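Uncharacterized esterase YxiM (Bacillus subtilis, PDB 2O14) is probably a hydrolase acting on ester bonds, of unknown substrate, with a galactose-binding-like beta domain joined to a GDSL-type domain. Local coordinates at residues Y16-G21 and N78-D83; Y89-T94 and S148-K153; V103-V108 and G130-L135. All coordinates share one frame; numbering follows the deposited sequence.

In the fold
All three contacts lie in the galactose-binding-like beta domain, where two sheets pack face to face. Contact 2 pairs neighbouring strands in one sheet, contact 3 pairs neighbours in the other, and contact 1 joins the two sheets across their interface. Their centres are about 9 Å (1 to 2), 11 Å (1 to 3) and 12 Å (2 to 3) apart. The backbone ties Y16 and F20 of contact 1 to I152 and S148 of contact 2, and F80 to L134 of contact 3. Between contacts 2 and 3, I152 CD1 meets L132 CD2 at 3.9 Å. D19 of contact 1 binds manganese, whereas the predicted catalytic residues S171, D339 and H342 belong to the GDSL hydrolase part.

Contact 1. Residues Y16-G21 and N78-D83; sequences YQFDFG and NTFNVD. With MN (manganese (II) ion), chain B.
The core between the two facing sheets of the galactose-binding-like domain is filled here by F18, F20 and F80, an aromatic cluster. F80 is in contact with both of the others. Its CZ stands over the centre of the F18 ring, 3.8 Å from F18 CD2, and the planes are turned 70° apart in a T-shaped pair. The F20 edge in turn meets one face of F80, with F20 CE1 3.5 Å from F80 CD1 and the planes at 88°. F80 CG is set anti to its backbone N (chi1 163°), which puts it 3.8 Å from F20 CZ. Strands 15-20 and 80-83 run nearly antiparallel in different sheets of this beta sandwich, their axes 10.6 Å apart, a separation bridged by the phenylalanine rings. V82 is slimmer and adds its CG2, 4.0 Å from F18 CZ. V32 and L150 also pack on the cluster. Alternation along strand 15-20 turns D19 away from the core, and there its carboxylate grips manganese with both oxygens, OD1 at 2.4 Å and OD2 at 2.3 Å. The carbonyl O of S24, D65 OD1 and two waters also bind the metal, and the backbone N of E26 donates a hydrogen bond to D19 OD2.

Contact 2. Residues Y89-T94 and S148-K153; sequences YEVKVT and SALKIK
V91, V93, L150 and I152 line the buried face of an antiparallel strand pair, while E90, K92, K151 and K153 project from the other. On the buried side the branched and leucine side chains pack against one another: L150 CD2 lies 4.1 Å from V93 CG2, the two side chains running alongside one another, and also reaches V91 CG1. The closest apolar approach is at the Y89 end, where I152 CG2 comes within 3.6 Å of Y89 CD2. I152 CG2 is anti to the backbone N, with CG1 beside it (chi1 -57°), which turns the methyl branch to the tyrosine. The Y89 hydroxyl is hydrogen-bonded to P85 O.

On the polar face the T94 and A149 end is buried, their CB atoms 4.0 Å apart; the charged tips are the loose, solvent-side part. K92 and K151 lie side by side, their aliphatic stems touching at CD while the ammonium NZ atoms end 4.2 Å apart; such like charges would be expected to repel, and long, flexible lysines can tolerate this beside solvent. E90 and K153 also run alongside, but E90 OE1 stays 4.1 Å from K153 NZ, beyond a salt bridge. A water lies within hydrogen-bonding distance of both E90 OE1 and K151 O.

Paired backbone bonds hold the strands, among them a nearly straight one from K92 N to K151 O (2.8 Å, 176°). At one end S148 N and A149 N both donate to T94 O, forming a classic beta bulge. Strand 146-156 has strand 15-20 as its other partner here, and strand 87-95 is bordered by strand 120-127.

Contact 3. Residues V103-V108 and G130-L135; sequences VAAEGV and GQLNLL
E106 holds CG beside its backbone N (chi1 -57°), and a bend at chi2 (-50°) sets CD back towards strand 131-138, where OE1 accepts a hydrogen bond from N133 N at 2.9 Å. The residue sits in a type I' beta turn, A105 to V108, that ends strand 100-105 in the five-stranded sheet of the domain. Both central residues have positive phi, which glycine takes easily at G107 and which E106 adopts too. The backbone makes a last bond, E106 N to N133 O, and the carboxylate supplies the acceptor for N133 N, which meets OE1 nearly along its C-O axis. An alanine in place of E106 would probably leave N133 N without its carboxylate acceptor, the backbone bond remaining.

Further back the pairing is regular, with A104 N bonded almost straight to L135 O. The small A104 CB lets L135 CD2 lie against it at 3.6 Å, while A105 CB faces the core with L132 and L134. V103 CG1 touches L134 CG at 4.0 Å.

The side chains of N133 and E106 cross at about a right angle, yet their amide and carboxylate planes lie only 25° apart. N133 ND2 donates to Q131 OE1, above that carbonyl's plane, and also to N81 OD1, while Q131 NE2 reaches D83 OD1. Beside the turn a water accepts from G107 N at 3.0 Å and donates to N133 O at 2.9 Å.

Contact 1. Residues Y16-G21 and N78-D83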
ATOM      1  N   TYR A  16       3.643 -22.017   8.518  1.00 40.48           N
ATOM      2  CA  TYR A  16       3.365 -21.792   9.936  1.00 35.66           C
ATOM      3  C   TYR A  16       2.012 -21.090  10.018  1.00 33.07           C
ATOM      4  O   TYR A  16       1.805 -20.065   9.370  1.00 32.74           O
ATOM      5  CB  TYR A  16       4.440 -20.892  10.554  1.00 32.17           C
ATOM      6  CG  TYR A  16       5.855 -21.397  10.390  1.00 32.59           C
ATOM      7  CD1 TYR A  16       6.441 -21.498   9.130  1.00 33.79           C
ATOM      8  CD2 TYR A  16       6.611 -21.770  11.496  1.00 33.75           C
ATOM      9  CE1 TYR A  16       7.753 -21.961   8.977  1.00 34.45           C
ATOM     10  CE2 TYR A  16       7.919 -22.231  11.355  1.00 33.91           C
ATOM     11  CZ  TYR A  16       8.482 -22.326  10.096  1.00 34.49           C
ATOM     12  OH  TYR A  16       9.767 -22.800   9.959  1.00 36.93           O
ATOM     13  N   GLN A  17       1.094 -21.633  10.807  1.00 25.27           N
ATOM     14  CA  GLN A  17      -0.231 -21.039  10.929  1.00 23.03           C
ATOM     15  C   GLN A  17      -0.597 -20.750  12.374  1.00 21.72           C
ATOM     16  O   GLN A  17      -0.558 -21.634  13.233  1.00 20.23           O
ATOM     17  CB  GLN A  17      -1.269 -21.952  10.276  1.00 29.20           C
ATOM     18  CG  GLN A  17      -1.023 -22.118   8.789  1.00 32.42           C
ATOM     19  CD  GLN A  17      -2.028 -23.015   8.105  1.00 36.28           C
ATOM     20  OE1 GLN A  17      -1.949 -23.227   6.897  1.00 40.48           O
ATOM     21  NE2 GLN A  17      -2.979 -23.545   8.868  1.00 35.96           N
ATOM     22  N   PHE A  18      -0.958 -19.496  12.631  1.00 21.48           N
ATOM     23  CA  PHE A  18      -1.298 -19.052  13.974  1.00 19.31           C
ATOM     24  C   PHE A  18      -2.711 -18.500  14.060  1.00 18.38           C
ATOM     25  O   PHE A  18      -3.108 -17.660  13.258  1.00 18.15           O
ATOM     26  CB  PHE A  18      -0.294 -17.982  14.421  1.00 20.54           C
ATOM     27  CG  PHE A  18       1.133 -18.461  14.429  1.00 20.35           C
ATOM     28  CD1 PHE A  18       1.589 -19.323  15.425  1.00 19.12           C
ATOM     29  CD2 PHE A  18       2.016 -18.079  13.421  1.00 20.76           C
ATOM     30  CE1 PHE A  18       2.908 -19.797  15.415  1.00 19.98           C
ATOM     31  CE2 PHE A  18       3.336 -18.548  13.400  1.00 18.18           C
ATOM     32  CZ  PHE A  18       3.782 -19.406  14.398  1.00 17.72           C
ATOM     33  N   ASP A  19      -3.468 -18.994  15.032  1.00 23.77           N
ATOM     34  CA  ASP A  19      -4.837 -18.544  15.269  1.00 23.73           C
ATOM     35  C   ASP A  19      -4.797 -17.757  16.577  1.00 23.35           C
ATOM     36  O   ASP A  19      -4.765 -18.334  17.659  1.00 23.70           O
ATOM     37  CB  ASP A  19      -5.786 -19.748  15.390  1.00 21.07           C
ATOM     38  CG  ASP A  19      -7.163 -19.366  15.922  1.00 21.95           C
ATOM     39  OD1 ASP A  19      -7.547 -18.192  15.779  1.00 20.73           O
ATOM     40  OD2 ASP A  19      -7.869 -20.239  16.477  1.00 22.83           O
ATOM     41  N   PHE A  20      -4.785 -16.435  16.461  1.00 18.67           N
ATOM     42  CA  PHE A  20      -4.711 -15.548  17.618  1.00 17.73           C
ATOM     43  C   PHE A  20      -6.026 -15.374  18.366  1.00 18.29           C
ATOM     44  O   PHE A  20      -7.086 -15.233  17.760  1.00 19.49           O
ATOM     45  CB  PHE A  20      -4.188 -14.188  17.166  1.00 15.83           C
ATOM     46  CG  PHE A  20      -2.782 -14.233  16.634  1.00 16.52           C
ATOM     47  CD1 PHE A  20      -1.690 -14.177  17.504  1.00 14.38           C
ATOM     48  CD2 PHE A  20      -2.545 -14.356  15.265  1.00 14.98           C
ATOM     49  CE1 PHE A  20      -0.381 -14.246  17.018  1.00 16.75           C
ATOM     50  CE2 PHE A  20      -1.238 -14.424  14.765  1.00 16.03           C
ATOM     51  CZ  PHE A  20      -0.155 -14.369  15.646  1.00 14.25           C
ATOM     52  N   GLY A  21      -5.942 -15.370  19.692  1.00 17.60           N
ATOM     53  CA  GLY A  21      -7.130 -15.213  20.514  1.00 18.65           C
ATOM     54  C   GLY A  21      -7.260 -16.344  21.516  1.00 18.83           C
ATOM     55  O   GLY A  21      -6.538 -17.334  21.430  1.00 19.62           O
ATOM     56  N   ASN A  78       6.330  -4.107  20.938  1.00 16.84           N
ATOM     57  CA  ASN A  78       5.120  -4.884  21.184  1.00 16.69           C
ATOM     58  C   ASN A  78       4.787  -5.733  19.956  1.00 15.71           C
ATOM     59  O   ASN A  78       3.740  -5.552  19.333  1.00 16.26           O
ATOM     60  CB  ASN A  78       3.938  -3.954  21.481  1.00 15.83           C
ATOM     61  CG  ASN A  78       2.728  -4.706  22.018  1.00 18.19           C
ATOM     62  OD1 ASN A  78       1.582  -4.288  21.829  1.00 20.20           O
ATOM     63  ND2 ASN A  78       2.978  -5.811  22.707  1.00 13.04           N
ATOM     64  N   THR A  79       5.668  -6.663  19.611  1.00 13.02           N
ATOM     65  CA  THR A  79       5.436  -7.508  18.440  1.00 12.68           C
ATOM     66  C   THR A  79       5.179  -8.973  18.751  1.00 12.42           C
ATOM     67  O   THR A  79       5.358  -9.438  19.874  1.00  9.07           O
ATOM     68  CB  THR A  79       6.650  -7.494  17.494  1.00 17.26           C
ATOM     69  OG1 THR A  79       7.825  -7.871  18.233  1.00 15.82           O
ATOM     70  CG2 THR A  79       6.843  -6.113  16.873  1.00 20.00           C
ATOM     71  N   PHE A  80       4.736  -9.688  17.726  1.00 15.54           N
ATOM     72  CA  PHE A  80       4.544 -11.123  17.809  1.00 16.94           C
ATOM     73  C   PHE A  80       5.807 -11.590  17.098  1.00 14.93           C
ATOM     74  O   PHE A  80       6.065 -11.161  15.971  1.00 15.84           O
ATOM     75  CB  PHE A  80       3.327 -11.569  17.000  1.00 18.16           C
ATOM     76  CG  PHE A  80       3.299 -13.049  16.718  1.00 17.99           C
ATOM     77  CD1 PHE A  80       3.081 -13.962  17.747  1.00 19.19           C
ATOM     78  CD2 PHE A  80       3.509 -13.526  15.428  1.00 18.86           C
ATOM     79  CE1 PHE A  80       3.072 -15.331  17.492  1.00 17.60           C
ATOM     80  CE2 PHE A  80       3.504 -14.892  15.162  1.00 19.45           C
ATOM     81  CZ  PHE A  80       3.285 -15.796  16.196  1.00 20.91           C
ATOM     82  N   ASN A  81       6.599 -12.438  17.740  1.00 13.60           N
ATOM     83  CA  ASN A  81       7.825 -12.924  17.114  1.00 14.95           C
ATOM     84  C   ASN A  81       7.692 -14.386  16.740  1.00 16.61           C
ATOM     85  O   ASN A  81       6.987 -15.147  17.405  1.00 15.20           O
ATOM     86  CB  ASN A  81       9.023 -12.800  18.057  1.00 23.88           C
ATOM     87  CG  ASN A  81       9.112 -11.448  18.716  1.00 24.21           C
ATOM     88  OD1 ASN A  81       8.676 -10.443  18.159  1.00 27.22           O
ATOM     89  ND2 ASN A  81       9.699 -11.412  19.907  1.00 27.70           N
ATOM     90  N   VAL A  82       8.378 -14.764  15.668  1.00 15.26           N
ATOM     91  CA  VAL A  82       8.389 -16.141  15.218  1.00 19.21           C
ATOM     92  C   VAL A  82       9.744 -16.427  14.580  1.00 20.34           C
ATOM     93  O   VAL A  82      10.141 -15.779  13.610  1.00 20.67           O
ATOM     94  CB  VAL A  82       7.243 -16.437  14.206  1.00 22.90           C
ATOM     95  CG1 VAL A  82       7.255 -15.420  13.077  1.00 21.75           C
ATOM     96  CG2 VAL A  82       7.396 -17.851  13.651  1.00 22.32           C
ATOM     97  N   ASP A  83      10.471 -17.376  15.159  1.00 25.27           N
ATOM     98  CA  ASP A  83      11.776 -17.747  14.633  1.00 27.67           C
ATOM     99  C   ASP A  83      11.564 -18.511  13.333  1.00 27.41           C
ATOM    100  O   ASP A  83      10.715 -19.403  13.263  1.00 29.17           O
ATOM    101  CB  ASP A  83      12.530 -18.613  15.645  1.00 22.46           C
ATOM    102  CG  ASP A  83      12.779 -17.889  16.950  1.00 23.08           C
ATOM    103  OD1 ASP A  83      13.165 -16.706  16.901  1.00 24.29           O
ATOM    104  OD2 ASP A  83      12.599 -18.500  18.023  1.00 22.90           O
TER
HETATM  105 MN    MN B 376      -9.074 -18.620  17.597  1.00 21.30          MN
HETATM  106  O   HOH W   1      -7.069 -18.591  18.810  1.00 15.25           O
HETATM  107  O   HOH W   2     -10.884 -19.059  16.503  1.00 16.86           O

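Contact 2. Residues Y89-T94 and S148-K153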
ATOM      1  N   TYR A  89       9.754 -15.009   2.658  1.00 18.86           N
ATOM      2  CA  TYR A  89       8.489 -15.575   3.114  1.00 18.85           C
ATOM      3  C   TYR A  89       7.247 -14.848   2.618  1.00 19.55           C
ATOM      4  O   TYR A  89       7.282 -13.658   2.307  1.00 18.67           O
ATOM      5  CB  TYR A  89       8.434 -15.609   4.647  1.00 17.64           C
ATOM      6  CG  TYR A  89       9.316 -16.654   5.281  1.00 18.83           C
ATOM      7  CD1 TYR A  89      10.682 -16.446   5.438  1.00 19.32           C
ATOM      8  CD2 TYR A  89       8.783 -17.870   5.703  1.00 20.74           C
ATOM      9  CE1 TYR A  89      11.497 -17.425   6.006  1.00 21.49           C
ATOM     10  CE2 TYR A  89       9.587 -18.855   6.268  1.00 21.29           C
ATOM     11  CZ  TYR A  89      10.943 -18.627   6.417  1.00 21.91           C
ATOM     12  OH  TYR A  89      11.744 -19.596   6.980  1.00 22.81           O
ATOM     13  N   GLU A  90       6.149 -15.589   2.540  1.00 18.34           N
ATOM     14  CA  GLU A  90       4.877 -15.025   2.137  1.00 19.88           C
ATOM     15  C   GLU A  90       4.084 -14.958   3.427  1.00 20.26           C
ATOM     16  O   GLU A  90       3.979 -15.953   4.141  1.00 20.14           O
ATOM     17  CB  GLU A  90       4.152 -15.936   1.149  1.00 26.57           C
ATOM     18  CG  GLU A  90       2.756 -15.431   0.778  1.00 29.42           C
ATOM     19  CD  GLU A  90       1.990 -16.399  -0.108  1.00 32.84           C
ATOM     20  OE1 GLU A  90       1.469 -17.415   0.411  1.00 32.77           O
ATOM     21  OE2 GLU A  90       1.915 -16.142  -1.328  1.00 34.02           O
ATOM     22  N   VAL A  91       3.540 -13.787   3.735  1.00 21.28           N
ATOM     23  CA  VAL A  91       2.759 -13.624   4.947  1.00 21.34           C
ATOM     24  C   VAL A  91       1.325 -13.209   4.637  1.00 22.02           C
ATOM     25  O   VAL A  91       1.082 -12.147   4.062  1.00 22.60           O
ATOM     26  CB  VAL A  91       3.384 -12.565   5.877  1.00 22.09           C
ATOM     27  CG1 VAL A  91       2.553 -12.439   7.153  1.00 23.08           C
ATOM     28  CG2 VAL A  91       4.807 -12.944   6.212  1.00 21.24           C
ATOM     29  N   LYS A  92       0.377 -14.061   5.001  1.00 15.93           N
ATOM     30  CA  LYS A  92      -1.025 -13.747   4.789  1.00 18.19           C
ATOM     31  C   LYS A  92      -1.526 -13.245   6.134  1.00 17.15           C
ATOM     32  O   LYS A  92      -1.409 -13.938   7.143  1.00 17.13           O
ATOM     33  CB  LYS A  92      -1.806 -14.990   4.370  1.00 31.77           C
ATOM     34  CG  LYS A  92      -3.294 -14.726   4.208  1.00 39.11           C
ATOM     35  CD  LYS A  92      -4.087 -16.023   4.225  1.00 44.58           C
ATOM     36  CE  LYS A  92      -5.583 -15.763   4.225  1.00 48.00           C
ATOM     37  NZ  LYS A  92      -6.347 -17.041   4.322  1.00 52.54           N
ATOM     38  N   VAL A  93      -2.071 -12.035   6.145  1.00 18.71           N
ATOM     39  CA  VAL A  93      -2.565 -11.428   7.375  1.00 18.58           C
ATOM     40  C   VAL A  93      -4.083 -11.406   7.438  1.00 18.48           C
ATOM     41  O   VAL A  93      -4.744 -11.075   6.456  1.00 17.45           O
ATOM     42  CB  VAL A  93      -2.081  -9.964   7.513  1.00 21.80           C
ATOM     43  CG1 VAL A  93      -2.593  -9.365   8.820  1.00 22.55           C
ATOM     44  CG2 VAL A  93      -0.572  -9.904   7.444  1.00 20.43           C
ATOM     45  N   THR A  94      -4.626 -11.755   8.601  1.00 16.20           N
ATOM     46  CA  THR A  94      -6.068 -11.741   8.822  1.00 15.59           C
ATOM     47  C   THR A  94      -6.295 -10.987  10.126  1.00 15.91           C
ATOM     48  O   THR A  94      -5.955 -11.480  11.200  1.00 16.15           O
ATOM     49  CB  THR A  94      -6.647 -13.162   8.978  1.00 16.77           C
ATOM     50  OG1 THR A  94      -6.282 -13.962   7.846  1.00 14.09           O
ATOM     51  CG2 THR A  94      -8.169 -13.097   9.078  1.00 16.95           C
ATOM     52  N   SER A 148      -6.259 -11.591  13.956  1.00 13.84           N
ATOM     53  CA  SER A 148      -6.942 -12.871  14.150  1.00 13.93           C
ATOM     54  C   SER A 148      -6.113 -14.070  13.725  1.00 14.66           C
ATOM     55  O   SER A 148      -6.184 -15.122  14.346  1.00 15.72           O
ATOM     56  CB  SER A 148      -8.272 -12.915  13.378  1.00 15.90           C
ATOM     57  OG  SER A 148      -9.306 -12.232  14.062  1.00 19.14           O
ATOM     58  N   ALA A 149      -5.337 -13.931  12.658  1.00 16.08           N
ATOM     59  CA  ALA A 149      -4.540 -15.063  12.208  1.00 17.45           C
ATOM     60  C   ALA A 149      -3.382 -14.688  11.308  1.00 17.67           C
ATOM     61  O   ALA A 149      -3.344 -13.600  10.746  1.00 18.89           O
ATOM     62  CB  ALA A 149      -5.436 -16.065  11.483  1.00 11.58           C
ATOM     63  N   LEU A 150      -2.438 -15.612  11.179  1.00 14.63           N
ATOM     64  CA  LEU A 150      -1.289 -15.425  10.312  1.00 17.07           C
ATOM     65  C   LEU A 150      -0.967 -16.741   9.630  1.00 19.87           C
ATOM     66  O   LEU A 150      -1.059 -17.807  10.246  1.00 22.07           O
ATOM     67  CB  LEU A 150      -0.051 -14.992  11.096  1.00 17.05           C
ATOM     68  CG  LEU A 150       0.102 -13.563  11.601  1.00 19.21           C
ATOM     69  CD1 LEU A 150       1.483 -13.416  12.252  1.00 17.66           C
ATOM     70  CD2 LEU A 150      -0.044 -12.585  10.443  1.00 17.01           C
ATOM     71  N   LYS A 151      -0.617 -16.661   8.353  1.00 23.04           N
ATOM     72  CA  LYS A 151      -0.206 -17.821   7.581  1.00 25.12           C
ATOM     73  C   LYS A 151       1.129 -17.397   6.992  1.00 25.61           C
ATOM     74  O   LYS A 151       1.197 -16.458   6.193  1.00 25.82           O
ATOM     75  CB  LYS A 151      -1.194 -18.139   6.457  1.00 41.69           C
ATOM     76  CG  LYS A 151      -2.391 -18.968   6.888  1.00 45.75           C
ATOM     77  CD  LYS A 151      -3.170 -19.441   5.669  1.00 50.69           C
ATOM     78  CE  LYS A 151      -4.276 -20.409   6.052  1.00 53.75           C
ATOM     79  NZ  LYS A 151      -4.964 -20.948   4.839  1.00 56.57           N
ATOM     80  N   ILE A 152       2.191 -18.078   7.404  1.00 22.00           N
ATOM     81  CA  ILE A 152       3.532 -17.764   6.941  1.00 21.38           C
ATOM     82  C   ILE A 152       4.094 -18.934   6.132  1.00 23.16           C
ATOM     83  O   ILE A 152       4.249 -20.042   6.645  1.00 23.93           O
ATOM     84  CB  ILE A 152       4.430 -17.456   8.151  1.00 21.51           C
ATOM     85  CG1 ILE A 152       3.808 -16.299   8.946  1.00 18.54           C
ATOM     86  CG2 ILE A 152       5.842 -17.117   7.697  1.00 20.16           C
ATOM     87  CD1 ILE A 152       4.398 -16.101  10.324  1.00 19.10           C
ATOM     88  N   LYS A 153       4.390 -18.680   4.861  1.00 23.97           N
ATOM     89  CA  LYS A 153       4.908 -19.716   3.980  1.00 24.12           C
ATOM     90  C   LYS A 153       6.237 -19.310   3.348  1.00 22.84           C
ATOM     91  O   LYS A 153       6.384 -18.197   2.844  1.00 19.64           O
ATOM     92  CB  LYS A 153       3.882 -20.009   2.882  1.00 31.86           C
ATOM     93  CG  LYS A 153       4.149 -21.294   2.123  1.00 36.46           C
ATOM     94  CD  LYS A 153       3.138 -21.532   1.012  1.00 37.37           C
ATOM     95  CE  LYS A 153       3.351 -20.578  -0.150  1.00 39.82           C
ATOM     96  NZ  LYS A 153       2.515 -20.960  -1.325  1.00 43.48           N
TER
HETATM   97  O   HOH W   3       1.096 -17.598   3.266  1.00 38.27           O

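Contact 3. Residues V103-V108 and G130-L135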
ATOM      1  N   VAL A 103      -0.106  -2.926   8.824  1.00 21.45           N
ATOM      2  CA  VAL A 103       0.712  -3.992   9.368  1.00 20.11           C
ATOM      3  C   VAL A 103       2.164  -3.560   9.277  1.00 20.96           C
ATOM      4  O   VAL A 103       2.581  -2.982   8.268  1.00 23.43           O
ATOM      5  CB  VAL A 103       0.524  -5.308   8.581  1.00 14.34           C
ATOM      6  CG1 VAL A 103       1.551  -6.335   9.026  1.00 13.02           C
ATOM      7  CG2 VAL A 103      -0.865  -5.858   8.820  1.00 14.34           C
ATOM      8  N   ALA A 104       2.925  -3.821  10.336  1.00 16.00           N
ATOM      9  CA  ALA A 104       4.345  -3.475  10.374  1.00 14.65           C
ATOM     10  C   ALA A 104       5.162  -4.728  10.684  1.00 15.15           C
ATOM     11  O   ALA A 104       4.718  -5.605  11.417  1.00 14.09           O
ATOM     12  CB  ALA A 104       4.598  -2.412  11.445  1.00 12.65           C
ATOM     13  N   ALA A 105       6.359  -4.811  10.120  1.00 14.51           N
ATOM     14  CA  ALA A 105       7.220  -5.958  10.359  1.00 13.73           C
ATOM     15  C   ALA A 105       8.640  -5.522  10.072  1.00 14.34           C
ATOM     16  O   ALA A 105       8.887  -4.800   9.111  1.00 15.60           O
ATOM     17  CB  ALA A 105       6.823  -7.111   9.456  1.00 11.41           C
ATOM     18  N   GLU A 106       9.570  -5.948  10.921  1.00 18.74           N
ATOM     19  CA  GLU A 106      10.970  -5.587  10.765  1.00 20.32           C
ATOM     20  C   GLU A 106      11.187  -4.074  10.847  1.00 20.31           C
ATOM     21  O   GLU A 106      12.050  -3.524  10.162  1.00 20.92           O
ATOM     22  CB  GLU A 106      11.508  -6.121   9.437  1.00 26.39           C
ATOM     23  CG  GLU A 106      11.356  -7.632   9.284  1.00 33.03           C
ATOM     24  CD  GLU A 106      11.886  -8.400  10.491  1.00 35.99           C
ATOM     25  OE1 GLU A 106      11.060  -8.864  11.310  1.00 35.02           O
ATOM     26  OE2 GLU A 106      13.128  -8.529  10.625  1.00 37.51           O
ATOM     27  N   GLY A 107      10.383  -3.411  11.677  1.00 20.12           N
ATOM     28  CA  GLY A 107      10.513  -1.974  11.869  1.00 19.82           C
ATOM     29  C   GLY A 107       9.914  -1.022  10.848  1.00 18.63           C
ATOM     30  O   GLY A 107      10.111   0.192  10.961  1.00 18.41           O
ATOM     31  N   VAL A 108       9.181  -1.537   9.865  1.00 20.37           N
ATOM     32  CA  VAL A 108       8.578  -0.673   8.846  1.00 19.95           C
ATOM     33  C   VAL A 108       7.200  -1.149   8.395  1.00 21.50           C
ATOM     34  O   VAL A 108       6.825  -2.300   8.625  1.00 23.40           O
ATOM     35  CB  VAL A 108       9.470  -0.568   7.584  1.00 12.89           C
ATOM     36  CG1 VAL A 108      10.830   0.005   7.950  1.00 13.89           C
ATOM     37  CG2 VAL A 108       9.630  -1.936   6.938  1.00 11.67           C
ATOM     38  N   GLY A 130      16.895 -14.392  11.154  1.00 26.70           N
ATOM     39  CA  GLY A 130      16.296 -15.603  11.690  1.00 24.16           C
ATOM     40  C   GLY A 130      15.037 -15.451  12.521  1.00 23.53           C
ATOM     41  O   GLY A 130      14.642 -16.392  13.210  1.00 22.80           O
ATOM     42  N   GLN A 131      14.392 -14.289  12.458  1.00 23.59           N
ATOM     43  CA  GLN A 131      13.174 -14.062  13.234  1.00 24.13           C
ATOM     44  C   GLN A 131      12.302 -12.956  12.642  1.00 25.32           C
ATOM     45  O   GLN A 131      12.808 -11.915  12.215  1.00 26.75           O
ATOM     46  CB  GLN A 131      13.538 -13.703  14.680  1.00 21.12           C
ATOM     47  CG  GLN A 131      12.356 -13.607  15.624  1.00 21.14           C
ATOM     48  CD  GLN A 131      12.771 -13.202  17.028  1.00 23.22           C
ATOM     49  OE1 GLN A 131      13.104 -12.047  17.278  1.00 24.19           O
ATOM     50  NE2 GLN A 131      12.762 -14.158  17.949  1.00 21.70           N
ATOM     51  N   LEU A 132      10.991 -13.190  12.623  1.00 22.70           N
ATOM     52  CA  LEU A 132      10.032 -12.218  12.096  1.00 21.00           C
ATOM     53  C   LEU A 132       9.332 -11.529  13.267  1.00 20.99           C
ATOM     54  O   LEU A 132       8.858 -12.198  14.186  1.00 19.48           O
ATOM     55  CB  LEU A 132       8.990 -12.930  11.224  1.00 20.04           C
ATOM     56  CG  LEU A 132       7.812 -12.090  10.717  1.00 20.30           C
ATOM     57  CD1 LEU A 132       8.301 -11.040   9.729  1.00 16.76           C
ATOM     58  CD2 LEU A 132       6.788 -13.000  10.058  1.00 17.43           C
ATOM     59  N   ASN A 133       9.275 -10.199  13.238  1.00 17.56           N
ATOM     60  CA  ASN A 133       8.628  -9.436  14.305  1.00 18.37           C
ATOM     61  C   ASN A 133       7.569  -8.550  13.668  1.00 17.42           C
ATOM     62  O   ASN A 133       7.881  -7.587  12.957  1.00 17.88           O
ATOM     63  CB  ASN A 133       9.662  -8.601  15.062  1.00 22.07           C
ATOM     64  CG  ASN A 133      10.930  -9.393  15.365  1.00 23.35           C
ATOM     65  OD1 ASN A 133      11.809  -9.514  14.517  1.00 27.33           O
ATOM     66  ND2 ASN A 133      11.010  -9.958  16.565  1.00 22.82           N
ATOM     67  N   LEU A 134       6.314  -8.884  13.941  1.00 16.40           N
ATOM     68  CA  LEU A 134       5.178  -8.190  13.350  1.00 16.20           C
ATOM     69  C   LEU A 134       4.161  -7.648  14.352  1.00 16.76           C
ATOM     70  O   LEU A 134       4.040  -8.146  15.471  1.00 15.49           O
ATOM     71  CB  LEU A 134       4.495  -9.164  12.373  1.00 17.36           C
ATOM     72  CG  LEU A 134       3.196  -8.838  11.634  1.00 19.23           C
ATOM     73  CD1 LEU A 134       3.020  -9.813  10.477  1.00 16.27           C
ATOM     74  CD2 LEU A 134       2.011  -8.922  12.594  1.00 17.45           C
ATOM     75  N   LEU A 135       3.447  -6.602  13.949  1.00 18.96           N
ATOM     76  CA  LEU A 135       2.398  -6.025  14.782  1.00 18.71           C
ATOM     77  C   LEU A 135       1.401  -5.335  13.867  1.00 18.69           C
ATOM     78  O   LEU A 135       1.695  -5.073  12.696  1.00 18.51           O
ATOM     79  CB  LEU A 135       2.951  -5.004  15.790  1.00 22.43           C
ATOM     80  CG  LEU A 135       3.383  -3.605  15.317  1.00 24.17           C
ATOM     81  CD1 LEU A 135       3.208  -2.614  16.459  1.00 25.88           C
ATOM     82  CD2 LEU A 135       4.831  -3.618  14.831  1.00 24.04           C
TER
HETATM   83  O   HOH W   4       8.311  -4.730  13.468  1.00 30.58           O